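Local coordinates for alpha-1,2-Mannosidase (Trichoderma reesei, PDB 1HCU), which probably trims alpha-1,2-linked mannose residues from asparagine-linked high-mannose glycans, with calcium as its cofactor, at residues L290-S295 with S337-T342; S305-S310 with I389-T394; G351-A356 with V383-Y388; Y431-D436 with G444-M449. All coordinates share one frame; numbering follows the deposited sequence.

Contacts 1 and 2 are buried, while contacts 3 and 4 reach the surface and each includes exposed side chains. Contacts 1, 2 and 3 share one antiparallel sheet: strands 292-297, 300-306 and 354-356 lie next to one another in it. Contact 1 lays its strand on helix 326-344 through an aromatic stack and hydroxyls, and contact 2 joins the sheet to the start of helix 393-405 through a histidine, a glutamate and an arginine. Contact 3 is backbone pairing with a bulge, tied to contact 2 by the Glu353 to Arg391 salt bridge. Contact 4, between two parts of one loop, is mostly main-chain bonding and meets contact 3 where Ile434 pairs with Tyr388.

Contact 1: residues L290-S295 with S337-T342; sequences LTFLSS and SSYFGT
Phe292 and Tyr339 each carry CG anti to their own carbonyl carbon (chi1 -62° and -82°), and the rings that follow meet as a T-shaped stack. The phenylalanine supplies the edge: its CD1 stands 3.9 Å above the tyrosine ring, over the centre of the face, with the two planes 77° apart. Farther round the same rim, Phe292 CE1 comes 3.4 Å from Ser338 O, close to the phenylalanine plane. Thr342 reaches for this ring tip to tip, its CG2 3.9 Å from Phe292 CE1, while its OG1 is turned back into the helix and donates to Tyr339 O at 2.6 Å.

Two main-chain N-H groups end on helix hydroxyls, both in nearly straight bonds: Thr291 N to Ser338 OG at 2.7 Å and Leu293 N to Tyr339 OH at 3.2 Å. Each hydroxyl has a second partner that helps fix it, Lys334 O for Ser338 OG and Ser305 OG for Tyr339 OH. Thr291 OG1 is bonded to Lys334 NZ. This is strand-on-helix packing, with strand 292-297 of the antiparallel sheet laid against helix 326-344 in the (alpha/alpha)7 barrel of glycoside hydrolase family 47.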
loop_
_atom_site.group_PDB
_atom_site.type_symbol
_atom_site.label_atom_id
_atom_site.label_comp_id
_atom_site.label_asym_id
_atom_site.label_seq_id
_atom_site.Cartn_x
_atom_site.Cartn_y
_atom_site.Cartn_z
ATOM N N LEU A 290 4.947 12.690 -20.689
ATOM C CA LEU A 290 4.865 12.114 -19.361
ATOM C C LEU A 290 3.871 12.853 -18.489
ATOM O O LEU A 290 3.691 14.064 -18.619
ATOM C CB LEU A 290 6.232 12.159 -18.687
ATOM C CG LEU A 290 7.091 10.898 -18.638
ATOM C CD1 LEU A 290 6.940 10.031 -19.874
ATOM C CD2 LEU A 290 8.507 11.358 -18.468
ATOM N N THR A 291 3.231 12.117 -17.593
ATOM C CA THR A 291 2.280 12.717 -16.685
ATOM C C THR A 291 2.507 12.237 -15.256
ATOM O O THR A 291 2.433 11.038 -14.984
ATOM C CB THR A 291 0.836 12.380 -17.081
ATOM O OG1 THR A 291 0.557 12.909 -18.387
ATOM C CG2 THR A 291 -0.135 12.989 -16.075
ATOM N N PHE A 292 2.778 13.178 -14.352
ATOM C CA PHE A 292 2.986 12.876 -12.933
ATOM C C PHE A 292 1.954 13.640 -12.103
ATOM O O PHE A 292 1.288 14.545 -12.605
ATOM C CB PHE A 292 4.389 13.304 -12.464
ATOM C CG PHE A 292 5.513 12.586 -13.159
ATOM C CD1 PHE A 292 5.588 11.193 -13.143
ATOM C CD2 PHE A 292 6.488 13.302 -13.850
ATOM C CE1 PHE A 292 6.616 10.528 -13.809
ATOM C CE2 PHE A 292 7.523 12.643 -14.520
ATOM C CZ PHE A 292 7.586 11.259 -14.501
ATOM N N LEU A 293 1.830 13.280 -10.830
ATOM C CA LEU A 293 0.892 13.960 -9.943
ATOM C C LEU A 293 1.649 14.941 -9.044
ATOM O O LEU A 293 2.600 14.556 -8.346
ATOM C CB LEU A 293 0.120 12.944 -9.082
ATOM C CG LEU A 293 -0.812 11.972 -9.828
ATOM C CD1 LEU A 293 -1.679 11.172 -8.844
ATOM C CD2 LEU A 293 -1.698 12.767 -10.765
ATOM N N SER A 294 1.242 16.210 -9.081
ATOM C CA SER A 294 1.863 17.239 -8.250
ATOM C C SER A 294 1.169 17.230 -6.895
ATOM O O SER A 294 0.083 16.663 -6.758
ATOM C CB SER A 294 1.684 18.636 -8.865
ATOM O OG SER A 294 2.417 18.795 -10.068
ATOM N N SER A 295 1.806 17.850 -5.904
ATOM C CA SER A 295 1.234 17.965 -4.571
ATOM C C SER A 295 0.549 19.321 -4.609
ATOM O O SER A 295 0.742 20.083 -5.561
ATOM C CB SER A 295 2.326 17.973 -3.506
ATOM O OG SER A 295 3.163 19.103 -3.666
ATOM N N SER A 337 2.243 4.098 -16.683
ATOM C CA SER A 337 3.275 4.234 -17.696
ATOM C C SER A 337 4.292 5.314 -17.355
ATOM O O SER A 337 5.502 5.104 -17.472
ATOM C CB SER A 337 2.626 4.560 -19.041
ATOM O OG SER A 337 3.603 4.830 -20.021
ATOM N N SER A 338 3.804 6.474 -16.932
ATOM C CA SER A 338 4.694 7.576 -16.602
ATOM C C SER A 338 5.614 7.261 -15.438
ATOM O O SER A 338 6.812 7.535 -15.495
ATOM C CB SER A 338 3.885 8.837 -16.301
ATOM O OG SER A 338 3.390 9.405 -17.497
ATOM N N TYR A 339 5.051 6.682 -14.385
ATOM C CA TYR A 339 5.838 6.337 -13.215
ATOM C C TYR A 339 6.816 5.199 -13.511
ATOM O O TYR A 339 7.861 5.089 -12.870
ATOM C CB TYR A 339 4.903 6.006 -12.050
ATOM C CG TYR A 339 4.416 7.253 -11.337
ATOM C CD1 TYR A 339 5.153 7.801 -10.294
ATOM C CD2 TYR A 339 3.251 7.921 -11.744
ATOM C CE1 TYR A 339 4.760 8.975 -9.667
ATOM C CE2 TYR A 339 2.849 9.105 -11.119
ATOM C CZ TYR A 339 3.615 9.622 -10.081
ATOM O OH TYR A 339 3.248 10.789 -9.450
ATOM N N PHE A 340 6.496 4.361 -14.494
ATOM C CA PHE A 340 7.428 3.297 -14.839
ATOM C C PHE A 340 8.640 3.919 -15.528
ATOM O O PHE A 340 9.737 3.371 -15.485
ATOM C CB PHE A 340 6.795 2.267 -15.769
ATOM C CG PHE A 340 7.758 1.209 -16.216
ATOM C CD1 PHE A 340 8.165 0.204 -15.342
ATOM C CD2 PHE A 340 8.311 1.258 -17.488
ATOM C CE1 PHE A 340 9.114 -0.739 -15.734
ATOM C CE2 PHE A 340 9.258 0.327 -17.889
ATOM C CZ PHE A 340 9.663 -0.678 -17.010
ATOM N N GLY A 341 8.430 5.076 -16.152
ATOM C CA GLY A 341 9.509 5.778 -16.827
ATOM C C GLY A 341 10.599 6.226 -15.863
ATOM O O GLY A 341 11.720 6.520 -16.292
ATOM N N THR A 342 10.283 6.297 -14.567
ATOM C CA THR A 342 11.289 6.700 -13.572
ATOM C C THR A 342 12.100 5.466 -13.174
ATOM O O THR A 342 13.128 5.562 -12.505
ATOM C CB THR A 342 10.655 7.334 -12.293
ATOM O OG1 THR A 342 9.808 6.377 -11.636
ATOM C CG2 THR A 342 9.844 8.578 -12.653
#

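Contact 2: residues S305-S310 with I389-T394; sequences SGHLAS and ILRPET
Ser310 OG is gripped twice: it accepts from Thr394 OG1 at 3.0 Å and donates to His307 O at 2.6 Å. Its chi1 of 69° puts OG between its own backbone N and carbonyl carbon, within reach of both partners. Ser310 N bonds to the same His307 O, which closes the turn.

The imidazole of His307 is sandwiched. Arg391 CB lies 3.3 Å above one face in a CH-pi contact, and Thr394 OG1 lies over the opposite face, both displaced toward the rim. From the edge, ND1 makes a weak, bent bond of 2.8 Å to OE2 of Glu393, a predicted active-site residue, whose carboxylate is turned 81° from the ring. NE2 is taken by Tyr343 OH. An alanine in place of His307 would probably leave Tyr343 OH without this partner, open a gap between Arg391 and Thr394, and let the Glu393 carboxylate turn more easily.

Leu308 CD2 sits 3.5 Å above one face of the Arg391 guanidinium, with Ile389 CD1 over the other, while NE forms a salt bridge to Glu353. The turn that follows strand 300-306 packs against the start of helix 393-405, with Tyr339 and Tyr343 of helix 326-344 alongside and helix 451-465 against Pro392.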
loop_
_atom_site.group_PDB
_atom_site.type_symbol
_atom_site.label_atom_id
_atom_site.label_comp_id
_atom_site.label_asym_id
_atom_site.label_seq_id
_atom_site.Cartn_x
_atom_site.Cartn_y
_atom_site.Cartn_z
ATOM N N SER A 305 7.078 14.522 -6.657
ATOM C CA SER A 305 6.380 13.269 -6.429
ATOM C C SER A 305 7.371 12.174 -6.046
ATOM O O SER A 305 8.545 12.446 -5.817
ATOM C CB SER A 305 5.593 12.889 -7.685
ATOM O OG SER A 305 4.582 11.943 -7.402
ATOM N N GLY A 306 6.909 10.932 -5.967
ATOM C CA GLY A 306 7.815 9.863 -5.586
ATOM C C GLY A 306 7.187 8.505 -5.748
ATOM O O GLY A 306 6.080 8.381 -6.260
ATOM N N HIS A 307 7.890 7.482 -5.282
ATOM C CA HIS A 307 7.421 6.110 -5.403
ATOM C C HIS A 307 6.075 5.825 -4.721
ATOM O O HIS A 307 5.324 4.965 -5.178
ATOM C CB HIS A 307 8.500 5.171 -4.875
ATOM C CG HIS A 307 8.413 3.784 -5.423
ATOM N ND1 HIS A 307 7.347 2.948 -5.169
ATOM C CD2 HIS A 307 9.268 3.078 -6.200
ATOM C CE1 HIS A 307 7.551 1.786 -5.763
ATOM N NE2 HIS A 307 8.708 1.838 -6.394
ATOM N N LEU A 308 5.760 6.536 -3.642
ATOM C CA LEU A 308 4.484 6.299 -2.951
ATOM C C LEU A 308 3.302 6.656 -3.845
ATOM O O LEU A 308 2.316 5.919 -3.905
ATOM C CB LEU A 308 4.396 7.108 -1.642
ATOM C CG LEU A 308 5.283 6.682 -0.465
ATOM C CD1 LEU A 308 5.105 7.660 0.695
ATOM C CD2 LEU A 308 4.922 5.264 -0.026
ATOM N N ALA A 309 3.407 7.780 -4.549
ATOM C CA ALA A 309 2.324 8.218 -5.430
ATOM C C ALA A 309 2.150 7.341 -6.668
ATOM O O ALA A 309 1.153 7.468 -7.377
ATOM C CB ALA A 309 2.546 9.659 -5.857
ATOM N N SER A 310 3.098 6.448 -6.934
ATOM C CA SER A 310 2.973 5.619 -8.123
ATOM C C SER A 310 1.850 4.585 -8.023
ATOM O O SER A 310 1.538 3.911 -9.002
ATOM C CB SER A 310 4.301 4.924 -8.444
ATOM O OG SER A 310 4.619 3.944 -7.476
ATOM N N ILE A 389 13.610 1.136 -1.063
ATOM C CA ILE A 389 13.486 0.191 0.038
ATOM C C ILE A 389 12.484 -0.922 -0.210
ATOM O O ILE A 389 11.715 -1.305 0.677
ATOM C CB ILE A 389 13.149 0.914 1.375
ATOM C CG1 ILE A 389 11.760 1.548 1.325
ATOM C CG2 ILE A 389 14.176 2.006 1.634
ATOM C CD1 ILE A 389 11.353 2.190 2.650
ATOM N N LEU A 390 12.501 -1.437 -1.434
ATOM C CA LEU A 390 11.640 -2.547 -1.822
ATOM C C LEU A 390 10.143 -2.217 -1.882
ATOM O O LEU A 390 9.304 -3.097 -1.646
ATOM C CB LEU A 390 11.900 -3.727 -0.865
ATOM C CG LEU A 390 13.379 -4.143 -0.695
ATOM C CD1 LEU A 390 13.531 -5.286 0.299
ATOM C CD2 LEU A 390 13.934 -4.573 -2.065
ATOM N N ARG A 391 9.799 -0.969 -2.208
ATOM C CA ARG A 391 8.387 -0.582 -2.294
ATOM C C ARG A 391 7.677 -1.318 -3.421
ATOM O O ARG A 391 8.314 -1.814 -4.346
ATOM C CB ARG A 391 8.232 0.933 -2.460
ATOM C CG ARG A 391 8.571 1.694 -1.171
ATOM C CD ARG A 391 8.130 3.133 -1.252
ATOM N NE ARG A 391 8.590 3.960 -0.137
ATOM C CZ ARG A 391 8.178 3.861 1.127
ATOM N NH1 ARG A 391 7.277 2.949 1.485
ATOM N NH2 ARG A 391 8.650 4.709 2.034
ATOM N N PRO A 392 6.346 -1.404 -3.353
ATOM C CA PRO A 392 5.615 -2.117 -4.400
ATOM C C PRO A 392 4.672 -1.309 -5.286
ATOM O O PRO A 392 4.143 -1.835 -6.267
ATOM C CB PRO A 392 4.840 -3.132 -3.592
ATOM C CG PRO A 392 4.348 -2.248 -2.439
ATOM C CD PRO A 392 5.539 -1.331 -2.118
ATOM N N GLU A 393 4.458 -0.046 -4.949
ATOM C CA GLU A 393 3.515 0.776 -5.692
ATOM C C GLU A 393 3.533 0.706 -7.214
ATOM O O GLU A 393 2.479 0.700 -7.840
ATOM C CB GLU A 393 3.637 2.235 -5.254
ATOM C CG GLU A 393 3.262 2.458 -3.801
ATOM C CD GLU A 393 4.393 2.129 -2.850
ATOM O OE1 GLU A 393 4.144 2.074 -1.632
ATOM O OE2 GLU A 393 5.528 1.934 -3.316
ATOM N N THR A 394 4.713 0.659 -7.815
ATOM C CA THR A 394 4.808 0.617 -9.264
ATOM C C THR A 394 4.395 -0.744 -9.831
ATOM O O THR A 394 3.646 -0.816 -10.820
ATOM C CB THR A 394 6.229 1.011 -9.697
ATOM O OG1 THR A 394 6.455 2.379 -9.332
ATOM C CG2 THR A 394 6.408 0.858 -11.195
#

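Contact 3: residues G351-A356 with V383-Y388; sequences GPEGFA and VTAPYY
Glu353 and Tyr387 meet beside a classic beta bulge, in which Glu353 and Gly354 both face Ala385. The glutamate CB lies over one face of the tyrosine ring, 4.1 Å from its centroid and 19° off the normal, a CH-pi contact displaced toward the rim. Farther out, the carboxylate and the ring are nearly parallel, their planes only 8° apart. Glu353 is the predicted proton donor, and its OE2 is held from contact 2 by a salt bridge to Arg391. An alanine here would keep CB over the ring but would probably leave the Arg391 charge without its mate and open a gap beside the outer part of Tyr387.

Nearby, Pro352 CB packs on Val383 CG1 at 3.6 Å. Thr384 CG2 touches Ala356 CB at 4.0 Å, while its OG1 turns toward Gly354, where a CB would come too close to it as modelled.

The main chain carries the bulge. Ala385 O accepts from Gly354 N at 3.1 Å, in the carbonyl plane on a lone pair, and more weakly from Glu353 N. A second classic bulge sets Thr384 and Ala385 opposite Gly354: Gly354 O takes both Thr384 N, at 2.9 Å, and Ala385 N, and the two donors stand above the same face of its carbonyl plane. Beyond the bulges a water donates to Gly351 O at 3.0 Å and to Tyr387 O at 2.9 Å.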
loop_
_atom_site.group_PDB
_atom_site.type_symbol
_atom_site.label_atom_id
_atom_site.label_comp_id
_atom_site.label_asym_id
_atom_site.label_seq_id
_atom_site.Cartn_x
_atom_site.Cartn_y
_atom_site.Cartn_z
ATOM N N GLY A 351 13.086 2.699 -9.927
ATOM C CA GLY A 351 12.600 4.050 -9.674
ATOM C C GLY A 351 13.075 4.689 -8.375
ATOM O O GLY A 351 13.279 3.995 -7.383
ATOM N N PRO A 352 13.258 6.020 -8.353
ATOM C CA PRO A 352 13.712 6.756 -7.167
ATOM C C PRO A 352 12.606 6.923 -6.128
ATOM O O PRO A 352 11.429 6.801 -6.443
ATOM C CB PRO A 352 14.165 8.092 -7.746
ATOM C CG PRO A 352 13.196 8.301 -8.870
ATOM C CD PRO A 352 13.110 6.925 -9.509
ATOM N N GLU A 353 13.005 7.200 -4.891
ATOM C CA GLU A 353 12.072 7.389 -3.784
ATOM C C GLU A 353 11.343 8.714 -3.960
ATOM O O GLU A 353 10.142 8.832 -3.695
ATOM C CB GLU A 353 12.847 7.401 -2.474
ATOM C CG GLU A 353 12.282 6.488 -1.428
ATOM C CD GLU A 353 11.101 7.089 -0.747
ATOM O OE1 GLU A 353 11.119 8.321 -0.572
ATOM O OE2 GLU A 353 10.175 6.349 -0.373
ATOM N N GLY A 354 12.095 9.707 -4.412
ATOM C CA GLY A 354 11.542 11.019 -4.648
ATOM C C GLY A 354 12.181 11.613 -5.886
ATOM O O GLY A 354 13.384 11.452 -6.096
ATOM N N PHE A 355 11.377 12.280 -6.710
ATOM C CA PHE A 355 11.869 12.912 -7.924
ATOM C C PHE A 355 11.069 14.176 -8.204
ATOM O O PHE A 355 9.979 14.363 -7.661
ATOM C CB PHE A 355 11.789 11.945 -9.122
ATOM C CG PHE A 355 10.383 11.543 -9.500
ATOM C CD1 PHE A 355 9.642 12.292 -10.409
ATOM C CD2 PHE A 355 9.801 10.409 -8.936
ATOM C CE1 PHE A 355 8.343 11.920 -10.756
ATOM C CE2 PHE A 355 8.500 10.029 -9.275
ATOM C CZ PHE A 355 7.771 10.785 -10.187
ATOM N N ALA A 356 11.613 15.045 -9.053
ATOM C CA ALA A 356 10.940 16.299 -9.377
ATOM C C ALA A 356 11.141 16.730 -10.833
ATOM O O ALA A 356 11.963 16.172 -11.555
ATOM C CB ALA A 356 11.423 17.396 -8.431
ATOM N N VAL A 383 16.254 13.230 -9.706
ATOM C CA VAL A 383 16.107 12.559 -8.421
ATOM C C VAL A 383 16.378 13.457 -7.233
ATOM O O VAL A 383 17.360 14.194 -7.217
ATOM C CB VAL A 383 17.059 11.351 -8.323
ATOM C CG1 VAL A 383 16.760 10.548 -7.062
ATOM C CG2 VAL A 383 16.928 10.488 -9.566
ATOM N N THR A 384 15.503 13.371 -6.236
ATOM C CA THR A 384 15.634 14.149 -5.012
ATOM C C THR A 384 15.905 13.197 -3.838
ATOM O O THR A 384 16.511 13.582 -2.839
ATOM C CB THR A 384 14.348 14.969 -4.721
ATOM O OG1 THR A 384 13.222 14.090 -4.669
ATOM C CG2 THR A 384 14.111 16.019 -5.810
ATOM N N ALA A 385 15.448 11.953 -3.975
ATOM C CA ALA A 385 15.634 10.923 -2.953
ATOM C C ALA A 385 15.970 9.662 -3.733
ATOM O O ALA A 385 15.079 8.967 -4.223
ATOM C CB ALA A 385 14.356 10.731 -2.155
ATOM N N PRO A 386 17.268 9.349 -3.846
ATOM C CA PRO A 386 17.833 8.202 -4.565
ATOM C C PRO A 386 17.604 6.780 -4.081
ATOM O O PRO A 386 17.656 5.845 -4.883
ATOM C CB PRO A 386 19.321 8.544 -4.621
ATOM C CG PRO A 386 19.539 9.233 -3.304
ATOM C CD PRO A 386 18.332 10.136 -3.186
ATOM N N TYR A 387 17.350 6.591 -2.793
ATOM C CA TYR A 387 17.175 5.229 -2.306
ATOM C C TYR A 387 15.904 4.509 -2.740
ATOM O O TYR A 387 14.955 5.112 -3.251
ATOM C CB TYR A 387 17.290 5.189 -0.778
ATOM C CG TYR A 387 16.382 6.148 -0.054
ATOM C CD1 TYR A 387 16.763 7.476 0.173
ATOM C CD2 TYR A 387 15.130 5.736 0.396
ATOM C CE1 TYR A 387 15.909 8.369 0.834
ATOM C CE2 TYR A 387 14.273 6.618 1.054
ATOM C CZ TYR A 387 14.668 7.925 1.265
ATOM O OH TYR A 387 13.803 8.784 1.889
ATOM N N TYR A 388 15.925 3.195 -2.540
ATOM C CA TYR A 388 14.814 2.300 -2.842
ATOM C C TYR A 388 14.765 1.262 -1.710
ATOM O O TYR A 388 15.763 0.586 -1.426
ATOM C CB TYR A 388 15.023 1.586 -4.186
ATOM C CG TYR A 388 13.949 0.555 -4.479
ATOM C CD1 TYR A 388 12.628 0.938 -4.725
ATOM C CD2 TYR A 388 14.245 -0.809 -4.461
ATOM C CE1 TYR A 388 11.632 -0.013 -4.941
ATOM C CE2 TYR A 388 13.258 -1.767 -4.677
ATOM C CZ TYR A 388 11.956 -1.365 -4.917
ATOM O OH TYR A 388 10.978 -2.313 -5.136
HETATM O O HOH W 1 12.578 4.070 -4.475
#

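Contact 4: residues Y431-D436 with G444-M449; sequences YSSIND and GASDDM
Residues 431-436 and 444-449 meet in a largely main-chain contact between two parts of the long loop that joins strand 430-431 to helix 451-465, partly buried at the edge of the fold. Asn435 N donates to Gly444 O at 2.8 Å, nearly along the C=O axis. Ser433 O is gripped from two sources: Ser446 N comes in at 2.8 Å from above the carbonyl plane, and Ser432 OG bonds in that plane, on a lone pair, at 3.1 Å. Ala445 CA adds a CA-H...O contact to the same oxygen.

Ser432 OG, held anti to its backbone N (chi1 169°), also accepts from Asp448 N at 3.0 Å in a nearly straight bond. One serine hydroxyl therefore ties its own segment to the facing one. Next to it, Ser433 N returns a bond to Asp448 O at 3.0 Å.

Ile434 and Ala445 form a single beta bridge, and the two segments do not go on to make a regular ladder. In the family 47 barrel this loop lies against the run before helix 393-405, where Ile434 also pairs with Tyr388 through the backbone; the side chain of Ser433 is about 9 Å from that of Glu353.

At the solvent side a water accepts from Asn435 ND2 and donates to Ala445 O, while a second lies 2.6 Å from Ser446 OG. At the buried end Met449 SD lies 3.4 Å from Tyr431 O. The Tyr431 ring leads away to meet Trp453, and Asp447 points away from residues 431-436, its carboxylate bonding Ser44 OG and Val43 N.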
loop_
_atom_site.group_PDB
_atom_site.type_symbol
_atom_site.label_atom_id
_atom_site.label_comp_id
_atom_site.label_asym_id
_atom_site.label_seq_id
_atom_site.Cartn_x
_atom_site.Cartn_y
_atom_site.Cartn_z
ATOM N N TYR A 431 17.174 -10.127 0.000
ATOM C CA TYR A 431 17.098 -8.851 -0.709
ATOM C C TYR A 431 17.068 -7.703 0.290
ATOM O O TYR A 431 16.602 -7.850 1.421
ATOM C CB TYR A 431 15.856 -8.808 -1.618
ATOM C CG TYR A 431 15.811 -9.933 -2.635
ATOM C CD1 TYR A 431 15.314 -11.191 -2.288
ATOM C CD2 TYR A 431 16.337 -9.764 -3.918
ATOM C CE1 TYR A 431 15.348 -12.255 -3.191
ATOM C CE2 TYR A 431 16.379 -10.823 -4.833
ATOM C CZ TYR A 431 15.886 -12.067 -4.460
ATOM O OH TYR A 431 15.968 -13.134 -5.335
ATOM N N SER A 432 17.552 -6.551 -0.135
ATOM C CA SER A 432 17.614 -5.416 0.762
ATOM C C SER A 432 17.418 -4.077 0.072
ATOM O O SER A 432 17.522 -3.965 -1.148
ATOM C CB SER A 432 18.974 -5.420 1.475
ATOM O OG SER A 432 19.201 -4.211 2.175
ATOM N N SER A 433 17.130 -3.067 0.883
ATOM C CA SER A 433 16.953 -1.708 0.406
ATOM C C SER A 433 18.309 -1.284 -0.132
ATOM O O SER A 433 19.344 -1.740 0.358
ATOM C CB SER A 433 16.572 -0.783 1.563
ATOM O OG SER A 433 15.485 -1.300 2.305
ATOM N N ILE A 434 18.296 -0.406 -1.127
ATOM C CA ILE A 434 19.522 0.083 -1.741
ATOM C C ILE A 434 19.666 1.598 -1.622
ATOM O O ILE A 434 18.672 2.328 -1.593
ATOM C CB ILE A 434 19.592 -0.328 -3.219
ATOM C CG1 ILE A 434 18.283 0.048 -3.929
ATOM C CG2 ILE A 434 19.870 -1.815 -3.312
ATOM C CD1 ILE A 434 18.304 -0.160 -5.432
ATOM N N ASN A 435 20.913 2.061 -1.579
ATOM C CA ASN A 435 21.219 3.478 -1.421
ATOM C C ASN A 435 21.029 4.420 -2.608
ATOM O O ASN A 435 20.381 5.454 -2.478
ATOM C CB ASN A 435 22.655 3.640 -0.909
ATOM C CG ASN A 435 22.884 2.946 0.421
ATOM O OD1 ASN A 435 22.092 3.081 1.351
ATOM N ND2 ASN A 435 23.979 2.208 0.517
ATOM N N ASP A 436 21.600 4.087 -3.759
ATOM C CA ASP A 436 21.494 4.978 -4.905
ATOM C C ASP A 436 20.966 4.304 -6.155
ATOM O O ASP A 436 21.658 3.523 -6.808
ATOM C CB ASP A 436 22.856 5.582 -5.206
ATOM C CG ASP A 436 22.765 6.835 -6.043
ATOM O OD1 ASP A 436 21.809 6.970 -6.840
ATOM O OD2 ASP A 436 23.671 7.683 -5.908
ATOM N N GLY A 444 24.818 0.162 -3.218
ATOM C CA GLY A 444 25.079 -0.480 -1.944
ATOM C C GLY A 444 23.797 -0.685 -1.164
ATOM O O GLY A 444 22.920 0.185 -1.152
ATOM N N ALA A 445 23.698 -1.845 -0.521
ATOM C CA ALA A 445 22.537 -2.230 0.283
ATOM C C ALA A 445 22.564 -1.533 1.631
ATOM O O ALA A 445 23.633 -1.345 2.205
ATOM C CB ALA A 445 22.540 -3.737 0.495
ATOM N N SER A 446 21.393 -1.154 2.141
ATOM C CA SER A 446 21.321 -0.489 3.443
ATOM C C SER A 446 20.995 -1.497 4.544
ATOM O O SER A 446 20.709 -1.125 5.678
ATOM C CB SER A 446 20.293 0.652 3.423
ATOM O OG SER A 446 19.044 0.249 2.893
ATOM N N ASP A 447 21.046 -2.776 4.183
ATOM C CA ASP A 447 20.804 -3.881 5.108
ATOM C C ASP A 447 19.436 -3.877 5.796
ATOM O O ASP A 447 19.334 -3.725 7.013
ATOM C CB ASP A 447 21.927 -3.907 6.151
ATOM C CG ASP A 447 21.936 -5.180 6.976
ATOM O OD1 ASP A 447 21.633 -6.261 6.421
ATOM O OD2 ASP A 447 22.265 -5.098 8.178
ATOM N N ASP A 448 18.379 -4.052 5.010
ATOM C CA ASP A 448 17.026 -4.077 5.554
ATOM C C ASP A 448 16.040 -4.673 4.552
ATOM O O ASP A 448 16.127 -4.426 3.355
ATOM C CB ASP A 448 16.585 -2.669 5.953
ATOM C CG ASP A 448 15.146 -2.628 6.441
ATOM O OD1 ASP A 448 14.815 -3.322 7.428
ATOM O OD2 ASP A 448 14.340 -1.898 5.828
ATOM N N MET A 449 15.115 -5.477 5.058
ATOM C CA MET A 449 14.112 -6.124 4.227
ATOM C C MET A 449 12.743 -5.931 4.881
ATOM O O MET A 449 12.323 -6.720 5.726
ATOM C CB MET A 449 14.449 -7.615 4.076
ATOM C CG MET A 449 13.520 -8.388 3.151
ATOM S SD MET A 449 14.238 -9.968 2.550
ATOM C CE MET A 449 13.614 -11.116 3.753
HETATM O O HOH W 2 18.074 2.314 1.661
HETATM O O HOH W 3 24.997 1.035 3.084
#